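PDB 6YJO: FAD-binding PCMH-type domain-containing protein from Gibberella zeae, which probably acts as an oxidoreductase, carrying a covalently linked flavin-adenine dinucleotide as its redox cofactor. Local coordinates for residues S343-L355 with D414-Y427. Sequence-based numbering, arbitrary orientation.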
ATOM      1  N   SER A 343      -1.279 -12.241 -10.404  1.00 57.05           N
ATOM      2  CA  SER A 343      -0.716 -13.254  -9.527  1.00 55.93           C
ATOM      3  C   SER A 343      -1.879 -13.916  -8.804  1.00 53.43           C
ATOM      4  O   SER A 343      -3.027 -13.479  -8.912  1.00 53.62           O
ATOM      5  CB  SER A 343       0.289 -12.642  -8.544  1.00 55.93           C
ATOM      6  OG  SER A 343       0.859 -13.634  -7.709  1.00 58.89           O
ATOM      7  N   THR A 344      -1.584 -14.991  -8.079  1.00 53.08           N
ATOM      8  CA  THR A 344      -2.585 -15.647  -7.237  1.00 53.60           C
ATOM      9  C   THR A 344      -1.927 -15.969  -5.901  1.00 51.27           C
ATOM     10  O   THR A 344      -1.024 -16.808  -5.834  1.00 50.48           O
ATOM     11  CB  THR A 344      -3.158 -16.903  -7.901  1.00 54.60           C
ATOM     12  OG1 THR A 344      -3.149 -17.994  -6.970  1.00 56.20           O
ATOM     13  CG2 THR A 344      -2.385 -17.271  -9.168  1.00 55.28           C
ATOM     14  N   PHE A 345      -2.387 -15.300  -4.844  1.00 50.53           N
ATOM     15  CA  PHE A 345      -1.652 -15.246  -3.587  1.00 47.99           C
ATOM     16  C   PHE A 345      -2.605 -14.888  -2.455  1.00 46.33           C
ATOM     17  O   PHE A 345      -3.743 -14.464  -2.679  1.00 45.50           O
ATOM     18  CB  PHE A 345      -0.524 -14.215  -3.666  1.00 46.96           C
ATOM     19  CG  PHE A 345      -1.017 -12.814  -3.890  1.00 47.05           C
ATOM     20  CD1 PHE A 345      -1.286 -12.359  -5.172  1.00 47.83           C
ATOM     21  CD2 PHE A 345      -1.241 -11.961  -2.821  1.00 46.94           C
ATOM     22  CE1 PHE A 345      -1.755 -11.079  -5.385  1.00 47.41           C
ATOM     23  CE2 PHE A 345      -1.713 -10.675  -3.029  1.00 47.34           C
ATOM     24  CZ  PHE A 345      -1.970 -10.235  -4.314  1.00 47.64           C
ATOM     25  N   TYR A 346      -2.109 -15.051  -1.228  1.00 45.08           N
ATOM     26  CA  TYR A 346      -2.761 -14.548  -0.027  1.00 44.36           C
ATOM     27  C   TYR A 346      -1.696 -13.944   0.877  1.00 44.80           C
ATOM     28  O   TYR A 346      -0.622 -14.528   1.048  1.00 46.04           O
ATOM     29  CB  TYR A 346      -3.518 -15.655   0.715  1.00 43.52           C
ATOM     30  CG  TYR A 346      -3.862 -15.303   2.144  1.00 42.50           C
ATOM     31  CD1 TYR A 346      -4.778 -14.299   2.431  1.00 41.27           C
ATOM     32  CD2 TYR A 346      -3.269 -15.973   3.208  1.00 42.63           C
ATOM     33  CE1 TYR A 346      -5.096 -13.973   3.736  1.00 41.68           C
ATOM     34  CE2 TYR A 346      -3.581 -15.651   4.518  1.00 43.16           C
ATOM     35  CZ  TYR A 346      -4.499 -14.650   4.773  1.00 43.15           C
ATOM     36  OH  TYR A 346      -4.824 -14.316   6.067  1.00 44.17           O
ATOM     37  N   SER A 347      -1.991 -12.777   1.451  1.00 43.62           N
ATOM     38  CA  SER A 347      -1.012 -12.063   2.259  1.00 45.25           C
ATOM     39  C   SER A 347      -1.666 -11.474   3.500  1.00 46.35           C
ATOM     40  O   SER A 347      -2.891 -11.348   3.596  1.00 46.83           O
ATOM     41  CB  SER A 347      -0.322 -10.940   1.469  1.00 44.79           C
ATOM     42  OG  SER A 347       0.424 -11.459   0.383  1.00 45.59           O
ATOM     43  N   THR A 348      -0.813 -11.111   4.455  1.00 46.73           N
ATOM     44  CA  THR A 348      -1.231 -10.416   5.664  1.00 46.22           C
ATOM     45  C   THR A 348      -0.044  -9.605   6.165  1.00 47.35           C
ATOM     46  O   THR A 348       1.072  -9.727   5.654  1.00 48.17           O
ATOM     47  CB  THR A 348      -1.738 -11.392   6.732  1.00 46.05           C
ATOM     48  OG1 THR A 348      -2.208 -10.660   7.872  1.00 46.17           O
ATOM     49  CG2 THR A 348      -0.635 -12.358   7.161  1.00 46.32           C
ATOM     50  N   SER A 349      -0.293  -8.773   7.173  1.00 49.19           N
ATOM     51  CA  SER A 349       0.692  -7.803   7.628  1.00 50.15           C
ATOM     52  C   SER A 349       0.666  -7.696   9.146  1.00 50.18           C
ATOM     53  O   SER A 349      -0.199  -8.257   9.826  1.00 52.06           O
ATOM     54  CB  SER A 349       0.440  -6.419   7.014  1.00 51.19           C
ATOM     55  OG  SER A 349      -0.859  -5.956   7.343  1.00 51.46           O
ATOM     56  N   LEU A 350       1.645  -6.960   9.669  1.00 48.82           N
ATOM     57  CA  LEU A 350       1.661  -6.537  11.062  1.00 49.58           C
ATOM     58  C   LEU A 350       2.343  -5.180  11.138  1.00 49.45           C
ATOM     59  O   LEU A 350       3.230  -4.871  10.337  1.00 51.15           O
ATOM     60  CB  LEU A 350       2.385  -7.537  11.973  1.00 50.46           C
ATOM     61  CG  LEU A 350       1.640  -8.819  12.344  1.00 50.66           C
ATOM     62  CD1 LEU A 350       2.555  -9.725  13.158  1.00 51.92           C
ATOM     63  CD2 LEU A 350       0.369  -8.501  13.123  1.00 50.82           C
ATOM     64  N   MET A 351       1.911  -4.369  12.099  1.00 48.87           N
ATOM     65  CA  MET A 351       2.496  -3.059  12.385  1.00 50.92           C
ATOM     66  C   MET A 351       2.863  -3.057  13.867  1.00 52.87           C
ATOM     67  O   MET A 351       2.163  -2.477  14.699  1.00 54.84           O
ATOM     68  CB  MET A 351       1.517  -1.922  12.024  1.00 52.37           C
ATOM     69  CG  MET A 351       1.192  -1.829  10.541  1.00 53.48           C
ATOM     70  SD  MET A 351       1.710  -0.267   9.795  1.00 55.30           S
ATOM     71  CE  MET A 351       3.480  -0.341  10.047  1.00 57.60           C
ATOM     72  N   THR A 352       3.974  -3.711  14.192  1.00 52.97           N
ATOM     73  CA  THR A 352       4.362  -3.955  15.574  1.00 54.41           C
ATOM     74  C   THR A 352       5.274  -2.855  16.103  1.00 58.73           C
ATOM     75  O   THR A 352       5.888  -2.095  15.352  1.00 59.06           O
ATOM     76  CB  THR A 352       5.088  -5.298  15.721  1.00 52.50           C
ATOM     77  OG1 THR A 352       6.342  -5.248  15.029  1.00 52.26           O
ATOM     78  CG2 THR A 352       4.254  -6.432  15.171  1.00 49.77           C
ATOM     79  N   LYS A 353       5.344  -2.785  17.428  1.00 61.71           N
ATOM     80  CA  LYS A 353       6.452  -2.161  18.123  1.00 64.12           C
ATOM     81  C   LYS A 353       7.592  -3.166  18.271  1.00 63.42           C
ATOM     82  O   LYS A 353       7.484  -4.329  17.876  1.00 60.68           O
ATOM     83  CB  LYS A 353       5.996  -1.654  19.491  1.00 67.44           C
ATOM     84  CG  LYS A 353       4.918  -0.585  19.422  1.00 68.48           C
ATOM     85  CD  LYS A 353       4.312  -0.307  20.790  1.00 71.93           C
ATOM     86  CE  LYS A 353       3.372   0.889  20.755  1.00 73.80           C
ATOM     87  NZ  LYS A 353       4.101   2.187  20.693  1.00 75.92           N
ATOM     88  N   ALA A 354       8.704  -2.699  18.828  1.00 66.23           N
ATOM     89  CA  ALA A 354       9.819  -3.564  19.189  1.00 68.07           C
ATOM     90  C   ALA A 354       9.339  -4.821  19.905  1.00 68.06           C
ATOM     91  O   ALA A 354       8.730  -4.745  20.975  1.00 69.71           O
ATOM     92  CB  ALA A 354      10.788  -2.788  20.082  1.00 72.82           C
ATOM     93  N   LEU A 355       9.609  -5.981  19.308  1.00 66.27           N
ATOM     94  CA  LEU A 355       9.297  -7.251  19.952  1.00 67.62           C
ATOM     95  C   LEU A 355      10.229  -7.506  21.136  1.00 70.83           C
ATOM     96  O   LEU A 355      11.393  -7.098  21.139  1.00 71.43           O
ATOM     97  CB  LEU A 355       9.415  -8.407  18.956  1.00 64.76           C
ATOM     98  CG  LEU A 355       8.210  -8.719  18.065  1.00 63.81           C
ATOM     99  CD1 LEU A 355       7.932  -7.596  17.070  1.00 62.51           C
ATOM    100  CD2 LEU A 355       8.440 -10.045  17.343  1.00 61.96           C
ATOM    101  N   ASP A 414       3.511   5.364  15.508  1.00 51.75           N
ATOM    102  CA  ASP A 414       4.204   4.916  16.709  1.00 55.46           C
ATOM    103  C   ASP A 414       4.765   3.507  16.573  1.00 55.19           C
ATOM    104  O   ASP A 414       5.488   3.056  17.468  1.00 57.50           O
ATOM    105  CB  ASP A 414       3.262   4.983  17.916  1.00 59.44           C
ATOM    106  CG  ASP A 414       2.031   4.106  17.748  1.00 62.03           C
ATOM    107  OD1 ASP A 414       1.834   3.549  16.646  1.00 61.36           O
ATOM    108  OD2 ASP A 414       1.258   3.971  18.720  1.00 64.39           O
ATOM    109  N   LYS A 415       4.453   2.807  15.487  1.00 51.68           N
ATOM    110  CA  LYS A 415       4.971   1.463  15.294  1.00 49.48           C
ATOM    111  C   LYS A 415       6.397   1.518  14.751  1.00 49.05           C
ATOM    112  O   LYS A 415       6.829   2.503  14.147  1.00 49.04           O
ATOM    113  CB  LYS A 415       4.073   0.671  14.344  1.00 46.58           C
ATOM    114  CG  LYS A 415       2.597   0.649  14.744  1.00 47.63           C
ATOM    115  CD  LYS A 415       2.397   0.116  16.162  1.00 49.23           C
ATOM    116  CE  LYS A 415       0.918   0.042  16.527  1.00 49.51           C
ATOM    117  NZ  LYS A 415       0.251   1.374  16.464  1.00 49.99           N
ATOM    118  N   LEU A 416       7.135   0.435  14.974  1.00 48.14           N
ATOM    119  CA  LEU A 416       8.520   0.350  14.539  1.00 47.61           C
ATOM    120  C   LEU A 416       8.727  -0.540  13.326  1.00 46.48           C
ATOM    121  O   LEU A 416       9.578  -0.228  12.491  1.00 46.17           O
ATOM    122  CB  LEU A 416       9.405  -0.161  15.682  1.00 48.78           C
ATOM    123  CG  LEU A 416      10.896  -0.314  15.379  1.00 48.88           C
ATOM    124  CD1 LEU A 416      11.531   1.040  15.095  1.00 50.30           C
ATOM    125  CD2 LEU A 416      11.602  -1.011  16.529  1.00 49.52           C
ATOM    126  N   LEU A 417       7.961  -1.623  13.199  1.00 45.29           N
ATOM    127  CA  LEU A 417       8.208  -2.652  12.200  1.00 44.16           C
ATOM    128  C   LEU A 417       6.969  -2.877  11.348  1.00 42.88           C
ATOM    129  O   LEU A 417       5.854  -2.950  11.871  1.00 44.07           O
ATOM    130  CB  LEU A 417       8.623  -3.963  12.866  1.00 44.75           C
ATOM    131  CG  LEU A 417       9.860  -3.893  13.763  1.00 46.30           C
ATOM    132  CD1 LEU A 417      10.083  -5.226  14.468  1.00 47.65           C
ATOM    133  CD2 LEU A 417      11.094  -3.477  12.960  1.00 43.93           C
ATOM    134  N   LEU A 418       7.172  -2.995  10.036  1.00 41.04           N
ATOM    135  CA  LEU A 418       6.103  -3.270   9.079  1.00 42.16           C
ATOM    136  C   LEU A 418       6.321  -4.671   8.525  1.00 44.55           C
ATOM    137  O   LEU A 418       7.139  -4.873   7.623  1.00 45.74           O
ATOM    138  CB  LEU A 418       6.076  -2.228   7.963  1.00 39.80           C
ATOM    139  CG  LEU A 418       5.193  -2.580   6.764  1.00 37.01           C
ATOM    140  CD1 LEU A 418       3.744  -2.771   7.204  1.00 37.78           C
ATOM    141  CD2 LEU A 418       5.294  -1.526   5.666  1.00 35.20           C
ATOM    142  N   TRP A 419       5.581  -5.634   9.066  1.00 45.15           N
ATOM    143  CA  TRP A 419       5.662  -7.008   8.598  1.00 45.65           C
ATOM    144  C   TRP A 419       4.719  -7.229   7.425  1.00 47.13           C
ATOM    145  O   TRP A 419       3.609  -6.692   7.395  1.00 49.14           O
ATOM    146  CB  TRP A 419       5.302  -7.985   9.716  1.00 45.98           C
ATOM    147  CG  TRP A 419       6.095  -7.843  10.979  1.00 46.15           C
ATOM    148  CD1 TRP A 419       6.160  -6.750  11.795  1.00 45.98           C
ATOM    149  CD2 TRP A 419       6.908  -8.851  11.595  1.00 47.38           C
ATOM    150  NE1 TRP A 419       6.977  -7.008  12.869  1.00 47.48           N
ATOM    151  CE2 TRP A 419       7.448  -8.291  12.772  1.00 48.51           C
ATOM    152  CE3 TRP A 419       7.237 -10.168  11.263  1.00 47.64           C
ATOM    153  CZ2 TRP A 419       8.300  -9.004  13.614  1.00 49.09           C
ATOM    154  CZ3 TRP A 419       8.079 -10.875  12.102  1.00 48.42           C
ATOM    155  CH2 TRP A 419       8.601 -10.292  13.262  1.00 49.35           C
ATOM    156  N   GLN A 420       5.161  -8.026   6.459  1.00 45.31           N
ATOM    157  CA  GLN A 420       4.273  -8.559   5.439  1.00 43.88           C
ATOM    158  C   GLN A 420       4.503 -10.057   5.329  1.00 43.52           C
ATOM    159  O   GLN A 420       5.648 -10.509   5.227  1.00 43.91           O
ATOM    160  CB  GLN A 420       4.482  -7.893   4.077  1.00 42.92           C
ATOM    161  CG  GLN A 420       3.385  -8.245   3.086  1.00 45.59           C
ATOM    162  CD  GLN A 420       3.636  -7.713   1.691  1.00 46.41           C
ATOM    163  OE1 GLN A 420       2.749  -7.745   0.838  1.00 48.38           O
ATOM    164  NE2 GLN A 420       4.848  -7.230   1.448  1.00 46.52           N
ATOM    165  N   PHE A 421       3.417 -10.821   5.373  1.00 43.65           N
ATOM    166  CA  PHE A 421       3.453 -12.265   5.188  1.00 44.35           C
ATOM    167  C   PHE A 421       2.742 -12.576   3.881  1.00 44.74           C
ATOM    168  O   PHE A 421       1.583 -12.189   3.701  1.00 46.05           O
ATOM    169  CB  PHE A 421       2.773 -12.995   6.348  1.00 43.94           C
ATOM    170  CG  PHE A 421       3.183 -12.503   7.712  1.00 43.38           C
ATOM    171  CD1 PHE A 421       2.686 -11.311   8.216  1.00 43.06           C
ATOM    172  CD2 PHE A 421       4.037 -13.250   8.505  1.00 44.66           C
ATOM    173  CE1 PHE A 421       3.051 -10.864   9.474  1.00 43.59           C
ATOM    174  CE2 PHE A 421       4.403 -12.811   9.764  1.00 44.88           C
ATOM    175  CZ  PHE A 421       3.908 -11.616  10.249  1.00 44.68           C
ATOM    176  N   SER A 422       3.428 -13.259   2.969  1.00 43.09           N
ATOM    177  CA  SER A 422       2.845 -13.634   1.692  1.00 44.51           C
ATOM    178  C   SER A 422       2.976 -15.134   1.462  1.00 45.48           C
ATOM    179  O   SER A 422       3.838 -15.809   2.033  1.00 45.23           O
ATOM    180  CB  SER A 422       3.496 -12.870   0.531  1.00 44.95           C
ATOM    181  OG  SER A 422       3.147 -11.497   0.572  1.00 45.98           O
ATOM    182  N   ASP A 423       2.082 -15.650   0.622  1.00 46.02           N
ATOM    183  CA  ASP A 423       2.111 -17.045   0.196  1.00 47.91           C
ATOM    184  C   ASP A 423       1.629 -17.089  -1.242  1.00 49.47           C
ATOM    185  O   ASP A 423       0.526 -16.624  -1.540  1.00 50.27           O
ATOM    186  CB  ASP A 423       1.233 -17.922   1.093  1.00 50.20           C
ATOM    187  CG  ASP A 423       1.137 -19.360   0.603  1.00 51.87           C
ATOM    188  OD1 ASP A 423       0.708 -19.583  -0.551  1.00 52.23           O
ATOM    189  OD2 ASP A 423       1.494 -20.274   1.376  1.00 53.05           O
ATOM    190  N   HIS A 424       2.456 -17.631  -2.131  1.00 51.50           N
ATOM    191  CA  HIS A 424       2.082 -17.718  -3.535  1.00 55.30           C
ATOM    192  C   HIS A 424       2.054 -19.179  -3.964  1.00 58.09           C
ATOM    193  O   HIS A 424       2.745 -19.575  -4.908  1.00 59.07           O
ATOM    194  CB  HIS A 424       3.044 -16.893  -4.398  1.00 55.16           C
ATOM    195  CG  HIS A 424       2.972 -15.415  -4.141  1.00 57.57           C
ATOM    196  ND1 HIS A 424       2.517 -14.515  -5.081  1.00 54.98           N
ATOM    197  CD2 HIS A 424       3.287 -14.685  -3.044  1.00 55.03           C
ATOM    198  CE1 HIS A 424       2.560 -13.294  -4.577  1.00 54.45           C
ATOM    199  NE2 HIS A 424       3.024 -13.369  -3.342  1.00 54.46           N
ATOM    200  N   GLY A 425       1.267 -19.986  -3.262  1.00 58.76           N
ATOM    201  CA  GLY A 425       1.142 -21.389  -3.587  1.00 60.45           C
ATOM    202  C   GLY A 425      -0.203 -21.732  -4.184  1.00 61.37           C
ATOM    203  O   GLY A 425      -0.774 -20.946  -4.945  1.00 59.78           O
ATOM    204  N   ASN A 426      -0.720 -22.904  -3.828  1.00 64.65           N
ATOM    205  CA  ASN A 426      -1.946 -23.436  -4.406  1.00 68.52           C
ATOM    206  C   ASN A 426      -3.144 -22.986  -3.583  1.00 72.03           C
ATOM    207  O   ASN A 426      -3.125 -23.076  -2.352  1.00 70.51           O
ATOM    208  CB  ASN A 426      -1.883 -24.964  -4.475  1.00 70.56           C
ATOM    209  CG  ASN A 426      -3.252 -25.599  -4.614  1.00 72.85           C
ATOM    210  OD1 ASN A 426      -3.767 -26.203  -3.671  1.00 74.41           O
ATOM    211  ND2 ASN A 426      -3.856 -25.452  -5.787  1.00 73.44           N
ATOM    212  N   TYR A 427      -4.179 -22.491  -4.267  1.00 77.03           N
ATOM    213  CA  TYR A 427      -5.369 -21.991  -3.597  1.00 81.17           C
ATOM    214  C   TYR A 427      -6.665 -22.509  -4.197  1.00 90.86           C
ATOM    215  O   TYR A 427      -7.743 -22.081  -3.763  1.00 92.40           O
ATOM    216  CB  TYR A 427      -5.380 -20.457  -3.586  1.00 75.02           C
ATOM    217  CG  TYR A 427      -4.388 -19.896  -2.604  1.00 68.97           C
ATOM    218  CD1 TYR A 427      -3.076 -19.649  -2.982  1.00 66.57           C
ATOM    219  CD2 TYR A 427      -4.750 -19.653  -1.285  1.00 66.14           C
ATOM    220  CE1 TYR A 427      -2.155 -19.152  -2.081  1.00 63.76           C
ATOM    221  CE2 TYR A 427      -3.839 -19.156  -0.377  1.00 63.82           C
ATOM    222  CZ  TYR A 427      -2.543 -18.908  -0.779  1.00 62.11           C
ATOM    223  OH  TYR A 427      -1.634 -18.416   0.126  1.00 59.46           O
TER
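Thr-352 O is gripped by two successive backbone amides, Leu-416 N at 2.8 Å and Leu-417 N at 3.0 Å. One residue facing two in this way makes a classic beta bulge, from which strand 417-423 runs antiparallel to strand 346-352. The side chain of Thr-352 is engaged too: OG1 lies between the backbone N and the carbonyl carbon (chi1 66°) and accepts a hydrogen bond from Trp-419 NE1 at 2.9 Å, 21° out of the indole plane. Threonine suits the place, since its branched carbon favours a strand while its hydroxyl satisfies the buried indole N-H. Leu-355 CD1 packs against the benzo part of that ring, 3.7 Å from Trp-419 CZ2.

On the same face Leu-350 touches both aromatic neighbours, its CB against Trp-419 CB and its CD1 at the edge of the Phe-421 ring, 3.7 Å from CZ. Helix 431-446 covers Leu-350 with Val-445 and Thr-446. The other face is partly polar: Ser-347 OG and Ser-422 OG share a hydrogen bond of 2.7 Å across a non-hydrogen-bonded pair, where small hydroxyls can meet directly. Further along this face, Ser-349 OG bonds Tyr-457 N and Gln-420 OE1 bonds Tyr-104 OH.

Beyond the strands, Phe-345 CB sits over one face of the His-424 imidazole, a CH-pi contact 3.4 Å from the ring centroid. Asp-423 OD1 takes Gly-425 N in an Asx turn and Tyr-427 OH from the opposite face of its carboxylate, and the tyrosine ring lies beside Tyr-346 CB. Strand 346-352 is the outermost of a seven-stranded antiparallel sheet, with 417-423 as its inner neighbour. Its face bearing Ser-349 and Leu-418 turns toward the FAD-binding residues Tyr-457 and Tyr-176, consistent with the substrate-domain sheet that covers the flavin in berberine-bridge-enzyme-like oxidoreductases.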